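Local atomic coordinates of fructuronate-tagaturonate epimerase UxaE from Cohnella laeviribosi in complex with 1 glycerol (Cohnella laeviribosi, PDB entry 6IL9), a protein that probably catalyses the zinc-dependent interconversion of fructuronate and tagaturonate by epimerisation, on a TIM-barrel scaffold. Residues N383-Y393 with L456-T464. Numbering follows the deposited sequence.
Sequences NPGLYRRMHQY and LFRDEFFRT
Phe457, at the N-cap position of helix 458-467, pushes its ring into the side of helix 384-402. CB and CG lie beside Met390 CG, which sits over one ring face (4.1 Å from Met390 CG to the centroid of the Phe457 ring), a CH-pi contact. CD1 meets Leu386 CD1, CE1 lies over one face of the Arg389 guanidinium near its rim, and CZ touches Tyr393 CB. Phe457 CE2 points into the face of the Tyr393 ring, 3.5 Å from Tyr393 CG; with the Phe457 and Tyr393 ring planes at 78° this is a T-shaped pair. Leu456 CG covers the opposite face of Phe457.

Arg389 bends at chi3 (51°), which turns its guanidinium back across the Phe457 rim. From there Arg389 NH2 donates to Leu456 O over 2.9 Å, approaching from above the carbonyl plane. Arg389 NH1 forms a long salt bridge with Glu460 OE1 (3.7 Å), and a water accepting from NH1 and donating to OE1 bridges the pair. A leucine in place of Arg389 would probably leave Leu456 O without this donor and remove the long, water-bridged charge pairing with Glu460.

Met390 SD adds an oblique Met-aromatic contact with Phe461, whose ring also meets Trp372 of helix 369-382. The axes of segments 384-393 and 458-464 run at 139°, closer to antiparallel than to parallel, in helix packing among the C-terminal helices that follow the last strand of the TIM barrel.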
ATOM      1  N   ASN A 383       1.983   2.141 -26.771  1.00 20.34           N
ATOM      2  CA  ASN A 383       2.990   1.188 -27.240  1.00 22.40           C
ATOM      3  C   ASN A 383       2.315  -0.163 -27.424  1.00 21.54           C
ATOM      4  O   ASN A 383       2.649  -1.141 -26.747  1.00 19.08           O
ATOM      5  CB  ASN A 383       4.162   1.107 -26.259  1.00 21.49           C
ATOM      6  CG  ASN A 383       5.383   0.414 -26.852  1.00 23.38           C
ATOM      7  OD1 ASN A 383       6.488   0.528 -26.331  1.00 24.47           O
ATOM      8  ND2 ASN A 383       5.187  -0.321 -27.930  1.00 20.21           N
ATOM      9  N   PRO A 384       1.358  -0.254 -28.357  1.00 23.18           N
ATOM     10  CA  PRO A 384       0.560  -1.491 -28.468  1.00 24.48           C
ATOM     11  C   PRO A 384       1.389  -2.732 -28.731  1.00 22.73           C
ATOM     12  O   PRO A 384       1.043  -3.813 -28.232  1.00 21.05           O
ATOM     13  CB  PRO A 384      -0.398  -1.191 -29.633  1.00 25.71           C
ATOM     14  CG  PRO A 384       0.235  -0.057 -30.390  1.00 26.55           C
ATOM     15  CD  PRO A 384       0.973   0.753 -29.361  1.00 23.66           C
ATOM     16  N   GLY A 385       2.482  -2.616 -29.492  1.00 22.07           N
ATOM     17  CA  GLY A 385       3.334  -3.771 -29.713  1.00 24.09           C
ATOM     18  C   GLY A 385       3.900  -4.332 -28.425  1.00 24.93           C
ATOM     19  O   GLY A 385       3.994  -5.553 -28.254  1.00 21.74           O
ATOM     20  N   LEU A 386       4.289  -3.446 -27.500  1.00 22.12           N
ATOM     21  CA  LEU A 386       4.780  -3.902 -26.204  1.00 19.69           C
ATOM     22  C   LEU A 386       3.649  -4.493 -25.375  1.00 19.29           C
ATOM     23  O   LEU A 386       3.827  -5.532 -24.730  1.00 20.02           O
ATOM     24  CB  LEU A 386       5.452  -2.747 -25.448  1.00 18.72           C
ATOM     25  CG  LEU A 386       5.959  -3.072 -24.040  1.00 19.26           C
ATOM     26  CD1 LEU A 386       6.985  -4.200 -24.069  1.00 20.89           C
ATOM     27  CD2 LEU A 386       6.546  -1.825 -23.359  1.00 17.04           C
ATOM     28  N   TYR A 387       2.478  -3.852 -25.390  1.00 18.13           N
ATOM     29  CA  TYR A 387       1.348  -4.395 -24.640  1.00 17.81           C
ATOM     30  C   TYR A 387       1.038  -5.828 -25.080  1.00 21.23           C
ATOM     31  O   TYR A 387       0.850  -6.721 -24.241  1.00 19.38           O
ATOM     32  CB  TYR A 387       0.097  -3.513 -24.779  1.00 19.48           C
ATOM     33  CG  TYR A 387      -1.015  -4.169 -23.999  1.00 18.80           C
ATOM     34  CD1 TYR A 387      -1.140  -3.949 -22.629  1.00 19.73           C
ATOM     35  CD2 TYR A 387      -1.870  -5.091 -24.602  1.00 19.88           C
ATOM     36  CE1 TYR A 387      -2.111  -4.599 -21.889  1.00 18.64           C
ATOM     37  CE2 TYR A 387      -2.837  -5.757 -23.865  1.00 19.30           C
ATOM     38  CZ  TYR A 387      -2.952  -5.501 -22.508  1.00 18.60           C
ATOM     39  OH  TYR A 387      -3.914  -6.169 -21.790  1.00 19.57           O
ATOM     40  N   ARG A 388       0.958  -6.060 -26.392  1.00 20.39           N
ATOM     41  CA  ARG A 388       0.641  -7.404 -26.889  1.00 21.72           C
ATOM     42  C   ARG A 388       1.646  -8.431 -26.390  1.00 20.94           C
ATOM     43  O   ARG A 388       1.268  -9.530 -25.962  1.00 22.01           O
ATOM     44  CB  ARG A 388       0.604  -7.422 -28.418  1.00 21.39           C
ATOM     45  CG  ARG A 388      -0.495  -6.600 -29.036  1.00 20.94           C
ATOM     46  CD  ARG A 388      -0.522  -6.757 -30.575  1.00 27.36           C
ATOM     47  NE  ARG A 388      -1.558  -5.905 -31.140  1.00 24.19           N
ATOM     48  CZ  ARG A 388      -2.829  -6.266 -31.296  1.00 23.85           C
ATOM     49  NH1 ARG A 388      -3.235  -7.488 -30.955  1.00 26.46           N
ATOM     50  NH2 ARG A 388      -3.693  -5.400 -31.785  1.00 25.13           N
ATOM     51  N   ARG A 389       2.936  -8.097 -26.438  1.00 20.81           N
ATOM     52  CA  ARG A 389       3.945  -9.031 -25.955  1.00 18.78           C
ATOM     53  C   ARG A 389       3.791  -9.300 -24.463  1.00 21.89           C
ATOM     54  O   ARG A 389       3.932 -10.447 -24.015  1.00 21.23           O
ATOM     55  CB  ARG A 389       5.338  -8.493 -26.277  1.00 22.25           C
ATOM     56  CG  ARG A 389       5.640  -8.492 -27.776  1.00 25.99           C
ATOM     57  CD  ARG A 389       6.993  -7.883 -28.058  1.00 28.14           C
ATOM     58  NE  ARG A 389       8.012  -8.492 -27.216  1.00 29.85           N
ATOM     59  CZ  ARG A 389       8.839  -7.815 -26.427  1.00 27.51           C
ATOM     60  NH1 ARG A 389       8.777  -6.489 -26.376  1.00 29.32           N
ATOM     61  NH2 ARG A 389       9.729  -8.467 -25.695  1.00 27.18           N
ATOM     62  N   MET A 390       3.513  -8.254 -23.674  1.00 22.19           N
ATOM     63  CA  MET A 390       3.341  -8.428 -22.228  1.00 17.93           C
ATOM     64  C   MET A 390       2.077  -9.226 -21.911  1.00 18.83           C
ATOM     65  O   MET A 390       2.089 -10.097 -21.033  1.00 19.11           O
ATOM     66  CB  MET A 390       3.303  -7.058 -21.533  1.00 19.35           C
ATOM     67  CG  MET A 390       4.618  -6.264 -21.624  1.00 18.98           C
ATOM     68  SD  MET A 390       4.638  -4.631 -20.784  1.00 15.04           S
ATOM     69  CE  MET A 390       4.515  -5.124 -19.062  1.00 22.93           C
ATOM     70  N   HIS A 391       0.978  -8.933 -22.609  1.00 18.84           N
ATOM     71  CA  HIS A 391      -0.285  -9.626 -22.363  1.00 18.43           C
ATOM     72  C   HIS A 391      -0.152 -11.109 -22.691  1.00 22.03           C
ATOM     73  O   HIS A 391      -0.563 -11.974 -21.906  1.00 20.16           O
ATOM     74  CB  HIS A 391      -1.380  -8.938 -23.192  1.00 18.22           C
ATOM     75  CG  HIS A 391      -2.743  -9.569 -23.121  1.00 20.83           C
ATOM     76  ND1 HIS A 391      -3.863  -8.859 -22.731  1.00 19.38           N
ATOM     77  CD2 HIS A 391      -3.183 -10.807 -23.461  1.00 21.29           C
ATOM     78  CE1 HIS A 391      -4.928  -9.636 -22.813  1.00 18.15           C
ATOM     79  NE2 HIS A 391      -4.543 -10.826 -23.247  1.00 20.68           N
ATOM     80  N   GLN A 392       0.478 -11.423 -23.826  1.00 21.36           N
ATOM     81  CA  GLN A 392       0.649 -12.822 -24.214  1.00 22.64           C
ATOM     82  C   GLN A 392       1.537 -13.567 -23.223  1.00 21.86           C
ATOM     83  O   GLN A 392       1.261 -14.723 -22.876  1.00 20.44           O
ATOM     84  CB  GLN A 392       1.225 -12.904 -25.630  1.00 23.96           C
ATOM     85  CG  GLN A 392       1.135 -14.296 -26.247  1.00 30.68           C
ATOM     86  CD  GLN A 392      -0.287 -14.839 -26.284  1.00 28.73           C
ATOM     87  OE1 GLN A 392      -1.210 -14.182 -26.780  1.00 30.35           O
ATOM     88  NE2 GLN A 392      -0.469 -16.052 -25.762  1.00 33.44           N
ATOM     89  N   TYR A 393       2.602 -12.913 -22.747  1.00 21.82           N
ATOM     90  CA  TYR A 393       3.475 -13.519 -21.750  1.00 19.75           C
ATOM     91  C   TYR A 393       2.722 -13.784 -20.456  1.00 21.70           C
ATOM     92  O   TYR A 393       2.867 -14.853 -19.849  1.00 21.60           O
ATOM     93  CB  TYR A 393       4.675 -12.606 -21.499  1.00 19.62           C
ATOM     94  CG  TYR A 393       5.828 -13.209 -20.727  1.00 21.42           C
ATOM     95  CD1 TYR A 393       5.891 -13.113 -19.342  1.00 20.64           C
ATOM     96  CD2 TYR A 393       6.889 -13.814 -21.387  1.00 22.52           C
ATOM     97  CE1 TYR A 393       6.945 -13.640 -18.631  1.00 23.56           C
ATOM     98  CE2 TYR A 393       7.953 -14.339 -20.683  1.00 22.49           C
ATOM     99  CZ  TYR A 393       7.981 -14.253 -19.315  1.00 25.35           C
ATOM    100  OH  TYR A 393       9.047 -14.773 -18.614  1.00 26.39           O
ATOM    101  N   LEU A 456      13.318  -8.606 -20.918  1.00 26.11           N
ATOM    102  CA  LEU A 456      12.404  -8.906 -22.008  1.00 25.77           C
ATOM    103  C   LEU A 456      11.405  -7.774 -22.218  1.00 24.50           C
ATOM    104  O   LEU A 456      11.105  -7.415 -23.360  1.00 25.11           O
ATOM    105  CB  LEU A 456      11.691 -10.230 -21.728  1.00 23.66           C
ATOM    106  CG  LEU A 456      10.830 -10.858 -22.826  1.00 25.39           C
ATOM    107  CD1 LEU A 456      11.611 -11.124 -24.121  1.00 28.16           C
ATOM    108  CD2 LEU A 456      10.193 -12.154 -22.319  1.00 26.82           C
ATOM    109  N   PHE A 457      10.896  -7.187 -21.132  1.00 23.65           N
ATOM    110  CA  PHE A 457       9.965  -6.066 -21.227  1.00 23.87           C
ATOM    111  C   PHE A 457      10.352  -4.853 -20.403  1.00 20.19           C
ATOM    112  O   PHE A 457       9.927  -3.746 -20.752  1.00 21.17           O
ATOM    113  CB  PHE A 457       8.551  -6.478 -20.783  1.00 22.63           C
ATOM    114  CG  PHE A 457       8.088  -7.784 -21.347  1.00 19.64           C
ATOM    115  CD1 PHE A 457       7.854  -7.920 -22.703  1.00 25.44           C
ATOM    116  CD2 PHE A 457       7.875  -8.865 -20.514  1.00 22.02           C
ATOM    117  CE1 PHE A 457       7.422  -9.122 -23.226  1.00 25.56           C
ATOM    118  CE2 PHE A 457       7.449 -10.070 -21.023  1.00 22.85           C
ATOM    119  CZ  PHE A 457       7.218 -10.202 -22.383  1.00 22.74           C
ATOM    120  N   ARG A 458      11.125  -5.017 -19.329  1.00 23.13           N
ATOM    121  CA  ARG A 458      11.178  -3.992 -18.290  1.00 22.54           C
ATOM    122  C   ARG A 458      11.795  -2.691 -18.793  1.00 21.19           C
ATOM    123  O   ARG A 458      11.286  -1.604 -18.495  1.00 19.28           O
ATOM    124  CB  ARG A 458      11.943  -4.525 -17.085  1.00 23.39           C
ATOM    125  CG  ARG A 458      11.982  -3.553 -15.926  1.00 24.48           C
ATOM    126  CD  ARG A 458      12.793  -4.128 -14.786  1.00 28.88           C
ATOM    127  NE  ARG A 458      12.758  -3.276 -13.607  1.00 31.76           N
ATOM    128  CZ  ARG A 458      13.499  -2.183 -13.455  1.00 36.08           C
ATOM    129  NH1 ARG A 458      14.341  -1.807 -14.412  1.00 38.04           N
ATOM    130  NH2 ARG A 458      13.404  -1.468 -12.342  1.00 35.65           N
ATOM    131  N   ASP A 459      12.890  -2.770 -19.548  1.00 21.97           N
ATOM    132  CA  ASP A 459      13.541  -1.547 -20.012  1.00 24.27           C
ATOM    133  C   ASP A 459      12.635  -0.755 -20.943  1.00 22.25           C
ATOM    134  O   ASP A 459      12.494   0.466 -20.799  1.00 23.42           O
ATOM    135  CB  ASP A 459      14.862  -1.878 -20.708  1.00 27.55           C
ATOM    136  CG  ASP A 459      15.894  -2.427 -19.753  1.00 33.01           C
ATOM    137  OD1 ASP A 459      15.865  -2.042 -18.564  1.00 36.32           O
ATOM    138  OD2 ASP A 459      16.731  -3.250 -20.191  1.00 41.18           O
ATOM    139  N   GLU A 460      12.011  -1.429 -21.915  1.00 22.29           N
ATOM    140  CA  GLU A 460      11.116  -0.720 -22.816  1.00 19.61           C
ATOM    141  C   GLU A 460       9.883  -0.207 -22.082  1.00 20.82           C
ATOM    142  O   GLU A 460       9.379   0.869 -22.408  1.00 18.23           O
ATOM    143  CB  GLU A 460      10.703  -1.612 -23.987  1.00 23.24           C
ATOM    144  CG  GLU A 460       9.924  -0.851 -25.033  1.00 23.20           C
ATOM    145  CD  GLU A 460       9.508  -1.702 -26.232  1.00 27.25           C
ATOM    146  OE1 GLU A 460       9.777  -2.923 -26.241  1.00 28.27           O
ATOM    147  OE2 GLU A 460       8.897  -1.128 -27.156  1.00 27.78           O
ATOM    148  N   PHE A 461       9.392  -0.958 -21.090  1.00 18.41           N
ATOM    149  CA  PHE A 461       8.259  -0.489 -20.294  1.00 19.43           C
ATOM    150  C   PHE A 461       8.567   0.852 -19.633  1.00 18.95           C
ATOM    151  O   PHE A 461       7.778   1.804 -19.720  1.00 19.47           O
ATOM    152  CB  PHE A 461       7.902  -1.548 -19.244  1.00 20.83           C
ATOM    153  CG  PHE A 461       6.764  -1.155 -18.329  1.00 18.54           C
ATOM    154  CD1 PHE A 461       5.445  -1.397 -18.691  1.00 20.07           C
ATOM    155  CD2 PHE A 461       7.015  -0.581 -17.098  1.00 21.55           C
ATOM    156  CE1 PHE A 461       4.400  -1.044 -17.843  1.00 19.57           C
ATOM    157  CE2 PHE A 461       5.977  -0.241 -16.250  1.00 20.98           C
ATOM    158  CZ  PHE A 461       4.670  -0.474 -16.631  1.00 19.84           C
ATOM    159  N   PHE A 462       9.708   0.943 -18.948  1.00 20.05           N
ATOM    160  CA  PHE A 462      10.022   2.193 -18.268  1.00 21.33           C
ATOM    161  C   PHE A 462      10.338   3.298 -19.266  1.00 21.49           C
ATOM    162  O   PHE A 462      10.057   4.470 -19.000  1.00 19.93           O
ATOM    163  CB  PHE A 462      11.169   1.977 -17.276  1.00 18.91           C
ATOM    164  CG  PHE A 462      10.703   1.419 -15.962  1.00 19.74           C
ATOM    165  CD1 PHE A 462      10.066   2.236 -15.043  1.00 23.34           C
ATOM    166  CD2 PHE A 462      10.843   0.073 -15.677  1.00 21.94           C
ATOM    167  CE1 PHE A 462       9.602   1.723 -13.832  1.00 22.22           C
ATOM    168  CE2 PHE A 462      10.384  -0.447 -14.474  1.00 20.31           C
ATOM    169  CZ  PHE A 462       9.760   0.381 -13.552  1.00 20.78           C
ATOM    170  N   ARG A 463      10.877   2.941 -20.432  1.00 21.45           N
ATOM    171  CA  ARG A 463      11.118   3.944 -21.460  1.00 21.97           C
ATOM    172  C   ARG A 463       9.808   4.570 -21.933  1.00 24.27           C
ATOM    173  O   ARG A 463       9.709   5.798 -22.050  1.00 22.11           O
ATOM    174  CB  ARG A 463      11.885   3.307 -22.622  1.00 24.86           C
ATOM    175  CG  ARG A 463      12.726   4.252 -23.447  1.00 36.04           C
ATOM    176  CD  ARG A 463      13.964   3.527 -23.990  1.00 35.63           C
ATOM    177  NE  ARG A 463      13.624   2.271 -24.663  1.00 38.55           N
ATOM    178  CZ  ARG A 463      14.173   1.087 -24.390  1.00 35.71           C
ATOM    179  NH1 ARG A 463      15.109   0.978 -23.455  1.00 39.45           N
ATOM    180  NH2 ARG A 463      13.796   0.008 -25.064  1.00 36.44           N
ATOM    181  N   THR A 464       8.775   3.753 -22.187  1.00 20.36           N
ATOM    182  CA  THR A 464       7.520   4.368 -22.613  1.00 21.01           C
ATOM    183  C   THR A 464       6.865   5.137 -21.477  1.00 19.39           C
ATOM    184  O   THR A 464       6.252   6.177 -21.722  1.00 19.98           O
ATOM    185  CB  THR A 464       6.528   3.352 -23.193  1.00 25.54           C
ATOM    186  OG1 THR A 464       5.719   2.798 -22.154  1.00 37.79           O
ATOM    187  CG2 THR A 464       7.225   2.256 -23.953  1.00 16.51           C
TER
HETATM  188  O   HOH W   1       7.961  -4.642 -27.793  1.00 29.75           O